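Local coordinates for MREC protein (Listeria monocytogenes, PDB 2J5U), which is involved in forming and maintaining bacterial cell shape and assembles as a homo-oligomer of 24 subunits arranged as 12 dimers, at the interface of chains A and B. Residues are numbered along the deposited sequence; one frame, centred on the assembly and turned at random. Chains: chain A/B, MREC protein.

Contact 1: the interface of chains A and B. Residues chain A 56, 59, 61, 64; chain B 55, 72, 74, 221.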
loop_
_atom_site.group_PDB
_atom_site.type_symbol
_atom_site.label_atom_id
_atom_site.label_comp_id
_atom_site.label_asym_id
_atom_site.label_seq_id
_atom_site.Cartn_x
_atom_site.Cartn_y
_atom_site.Cartn_z
ATOM N N LYS A 56 32.245 -7.169 -38.201
ATOM C CA LYS A 56 32.495 -5.858 -38.793
ATOM C C LYS A 56 31.231 -5.270 -39.387
ATOM O O LYS A 56 31.125 -4.050 -39.528
ATOM C CB LYS A 56 33.591 -5.934 -39.862
ATOM C CG LYS A 56 35.007 -5.995 -39.298
ATOM C CD LYS A 56 36.034 -6.309 -40.376
ATOM C CE LYS A 56 37.430 -6.391 -39.787
ATOM N NZ LYS A 56 38.426 -6.979 -40.732
ATOM N N LEU A 59 29.060 -3.962 -36.379
ATOM C CA LEU A 59 29.604 -2.664 -36.006
ATOM C C LEU A 59 29.649 -1.974 -37.366
ATOM O O LEU A 59 29.495 -2.635 -38.394
ATOM C CB LEU A 59 31.008 -2.849 -35.442
ATOM C CG LEU A 59 31.022 -3.833 -34.269
ATOM C CD1 LEU A 59 32.409 -4.434 -34.072
ATOM C CD2 LEU A 59 30.533 -3.111 -33.031
ATOM N N ILE A 61 31.882 -1.117 -39.530
ATOM C CA ILE A 61 33.256 -1.173 -40.000
ATOM C C ILE A 61 33.458 -1.540 -41.461
ATOM O O ILE A 61 33.244 -2.678 -41.883
ATOM C CB ILE A 61 34.068 -2.134 -39.127
ATOM C CG1 ILE A 61 34.026 -1.651 -37.678
ATOM C CG2 ILE A 61 35.496 -2.211 -39.626
ATOM C CD1 ILE A 61 34.641 -2.606 -36.693
ATOM N N SER A 64 38.461 -2.180 -43.484
ATOM C CA SER A 64 39.337 -2.347 -42.339
ATOM C C SER A 64 40.786 -2.394 -42.827
ATOM O O SER A 64 41.058 -2.466 -44.026
ATOM C CB SER A 64 39.012 -3.635 -41.590
ATOM O OG SER A 64 39.580 -4.746 -42.251
ATOM N N LEU B 55 36.705 -7.525 -31.559
ATOM C CA LEU B 55 35.464 -7.074 -32.177
ATOM C C LEU B 55 34.229 -7.513 -31.402
ATOM O O LEU B 55 33.244 -6.773 -31.337
ATOM C CB LEU B 55 35.392 -7.553 -33.625
ATOM C CG LEU B 55 36.267 -6.724 -34.574
ATOM C CD1 LEU B 55 36.310 -7.369 -35.941
ATOM C CD2 LEU B 55 35.724 -5.313 -34.671
ATOM N N ASN B 72 32.563 3.708 -35.050
ATOM C CA ASN B 72 33.663 2.756 -35.062
ATOM C C ASN B 72 34.660 3.083 -36.147
ATOM O O ASN B 72 34.281 3.318 -37.293
ATOM C CB ASN B 72 33.123 1.354 -35.263
ATOM C CG ASN B 72 32.366 0.869 -34.062
ATOM O OD1 ASN B 72 31.503 0.006 -34.166
ATOM N ND2 ASN B 72 32.694 1.421 -32.900
ATOM N N SER B 74 39.053 2.511 -37.625
ATOM C CA SER B 74 40.267 1.703 -37.657
ATOM C C SER B 74 41.480 2.614 -37.604
ATOM O O SER B 74 41.459 3.724 -38.142
ATOM C CB SER B 74 40.344 0.878 -38.953
ATOM O OG SER B 74 39.479 -0.245 -38.942
ATOM N N HIS B 221 41.147 -1.407 -33.684
ATOM C CA HIS B 221 39.773 -0.946 -33.733
ATOM C C HIS B 221 39.544 0.054 -32.613
ATOM O O HIS B 221 39.948 -0.152 -31.475
ATOM C CB HIS B 221 38.839 -2.144 -33.645
ATOM C CG HIS B 221 38.887 -3.010 -34.868
ATOM N ND1 HIS B 221 38.500 -2.556 -36.112
ATOM C CD2 HIS B 221 39.322 -4.281 -35.049
ATOM C CE1 HIS B 221 38.692 -3.510 -37.008
ATOM N NE2 HIS B 221 39.190 -4.566 -36.390
#
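A:Leu59 and A:Ile61 press against B:Leu55 in a largely apolar part of an MreC homodimer interface, where the segment following the long helix of one subunit is fitted between the helix and the strands of the other. The patch helps join two copies of this cell-shape protein, and the interface to which it belongs is not an exact two-fold. B:Leu55, on helix 39-60, is the hub. Its methyl CD2 meets the methyl CD1 of A:Leu59 at 3.5 Å, and A:Ile61 brings its own CD1 to the same methyl from another direction. Within chain B, CD2 also sits over the centre of the imidazole of B:His221, 3.7 Å above the ring plane. This one methyl thus has the imidazole on one side, A:Leu59 CD1 roughly opposite it, and A:Ile61 CD1 closing in from the flank. A:Ile61 reaches the cluster because CG1 stands beside the backbone N, opposite the carbonyl carbon (chi1 -59°), and CD1 continues outward in an extended arm (chi2 173°). That arm ends on the same side of the imidazole as B:Leu55 CD2, but beyond the rim, past the ND1 side, with CD1 3.9 Å from ND1 of B:His221.

On the strand side, B:Asn72 lies across both A:Leu59 and A:Ile61. Its amide oxygen OD1 faces CB of A:Leu59 at 3.2 Å, with the methyl CD2 next, while its own CB rests near A:Ile61 CG1. The other branch of B:Leu55, CD1, touches the aliphatic stem of A:Lys56 at CG, 3.9 Å away. Beyond CG the lysine runs out straight, passing the imidazole crosswise, and its ammonium NZ hydrogen-bonds the hydroxyl OG of A:Ser64 at 2.9 Å. This link within chain A ties the helix end to the segment after it. NZ stays 5.0 Å from NE2 of B:His221, close enough that the lysine might disfavour a positive charge on the imidazole.

Contact 2: the interface of chains A and B. Residues chain A 140, 175, 177, 190; chain B 39, 42-43, 46.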
loop_
_atom_site.group_PDB
_atom_site.type_symbol
_atom_site.label_atom_id
_atom_site.label_comp_id
_atom_site.label_asym_id
_atom_site.label_seq_id
_atom_site.Cartn_x
_atom_site.Cartn_y
_atom_site.Cartn_z
ATOM N N GLN A 140 53.793 -11.539 -34.386
ATOM C CA GLN A 140 52.675 -12.176 -33.704
ATOM C C GLN A 140 53.130 -12.921 -32.460
ATOM O O GLN A 140 54.130 -13.635 -32.478
ATOM C CB GLN A 140 51.966 -13.147 -34.634
ATOM C CG GLN A 140 51.504 -12.531 -35.919
ATOM C CD GLN A 140 50.722 -13.506 -36.757
ATOM O OE1 GLN A 140 50.991 -14.708 -36.739
ATOM N NE2 GLN A 140 49.756 -13.001 -37.508
ATOM N N LYS A 175 56.010 -15.560 -36.111
ATOM C CA LYS A 175 55.728 -15.028 -37.428
ATOM C C LYS A 175 55.697 -13.511 -37.430
ATOM O O LYS A 175 55.298 -12.877 -36.451
ATOM C CB LYS A 175 54.416 -15.606 -37.932
ATOM C CG LYS A 175 54.421 -17.098 -37.748
ATOM C CD LYS A 175 53.532 -17.833 -38.709
ATOM C CE LYS A 175 53.601 -19.317 -38.395
ATOM N NZ LYS A 175 52.820 -20.112 -39.363
ATOM N N VAL A 177 54.431 -10.176 -39.709
ATOM C CA VAL A 177 53.510 -9.777 -40.765
ATOM C C VAL A 177 53.485 -8.266 -40.914
ATOM O O VAL A 177 54.047 -7.551 -40.098
ATOM C CB VAL A 177 52.070 -10.276 -40.470
ATOM C CG1 VAL A 177 52.065 -11.778 -40.342
ATOM C CG2 VAL A 177 51.545 -9.643 -39.198
ATOM N N PHE A 190 52.144 -12.076 -44.734
ATOM C CA PHE A 190 53.266 -12.786 -44.114
ATOM C C PHE A 190 54.609 -12.312 -44.678
ATOM O O PHE A 190 54.784 -12.208 -45.896
ATOM C CB PHE A 190 53.133 -14.306 -44.325
ATOM C CG PHE A 190 54.229 -15.110 -43.663
ATOM C CD1 PHE A 190 54.367 -15.123 -42.274
ATOM C CD2 PHE A 190 55.144 -15.830 -44.427
ATOM C CE1 PHE A 190 55.408 -15.844 -41.651
ATOM C CE2 PHE A 190 56.182 -16.548 -43.820
ATOM C CZ PHE A 190 56.313 -16.554 -42.426
ATOM N N ALA B 39 52.599 -20.883 -43.743
ATOM C CA ALA B 39 52.895 -19.876 -42.741
ATOM C C ALA B 39 51.939 -18.702 -42.904
ATOM O O ALA B 39 51.561 -18.060 -41.926
ATOM C CB ALA B 39 54.331 -19.414 -42.880
ATOM N N GLU B 42 48.661 -19.854 -41.187
ATOM C CA GLU B 42 48.755 -19.864 -39.740
ATOM C C GLU B 42 48.676 -18.426 -39.227
ATOM O O GLU B 42 48.153 -18.175 -38.138
ATOM C CB GLU B 42 50.067 -20.509 -39.305
ATOM C CG GLU B 42 50.170 -21.996 -39.621
ATOM C CD GLU B 42 51.510 -22.593 -39.207
ATOM O OE1 GLU B 42 51.927 -22.401 -38.042
ATOM O OE2 GLU B 42 52.152 -23.256 -40.045
ATOM N N SER B 43 49.194 -17.488 -40.019
ATOM C CA SER B 43 49.176 -16.068 -39.664
ATOM C C SER B 43 47.777 -15.499 -39.757
ATOM O O SER B 43 47.401 -14.659 -38.951
ATOM C CB SER B 43 50.094 -15.264 -40.582
ATOM O OG SER B 43 51.449 -15.484 -40.254
ATOM N N ALA B 46 45.863 -16.650 -36.525
ATOM C CA ALA B 46 46.236 -15.843 -35.374
ATOM C C ALA B 46 45.652 -14.431 -35.429
ATOM O O ALA B 46 45.068 -13.963 -34.451
ATOM C CB ALA B 46 47.756 -15.781 -35.249
#
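B:Ala39 and B:Ser43, one turn apart on helix 39-60, pack against the beta domain of chain A in a helix-on-strand contact. The tight part is at A:Phe190. The methyl CB of B:Ala39 lies over one face of the phenyl ring, 3.4 Å above its plane and shifted towards the rim, where CZ and CE2 are its nearest partners. With CG opposite the backbone N (chi1 -178°), the ring is presented to the helix, and CB of A:Lys175 meets its edge in plane. B:Ser43 sends OG back to the carbonyl O of B:Ala39 in a 3.1 Å hydrogen bond, which leaves the hydroxyl facing both A:Phe190 CD1 and the methylene CD of A:Lys175.

By contrast, packing at the glutamine end is somewhat looser: B:Ala46 CB is 3.7 Å from A:Gln140 OE1, and A:Val177 CG1 is 3.8 Å from B:Ser43 OG. Here A:Gln140 binds the serine backbone, its amide NE2 donating to B:Ser43 O at 3.2 Å, nearly straight at the hydrogen (160°) and 20° away from the carbonyl plane. On another flank, perhaps nearer solvent, the extended A:Lys175 crosses B:Glu42 and forms a salt bridge, NZ to the carboxylate OE1 at 2.8 Å, although the ammonium is modelled implausibly near the glutamate CB and its exact placement is doubtful. The site holds one subunit's helix against its partner's beta domain, supporting the MreC dimer.

The centres of the C-alpha atoms of contact 1 and contact 2 lie about 21 Å apart, and both draw on helix 39-60 of chain B: contact 2 takes its first two turns and contact 1 a residue near its far end. The helix therefore bridges two regions of chain A, the strand surface around 175-178 and 190-199 and the stretch around the end of helix 31-58. Taken together, the two contacts use helix and strand elements of both subunits. Being gripped at two separated points should limit rotation of one subunit against the other within the dimer from which the 24-subunit assembly is built.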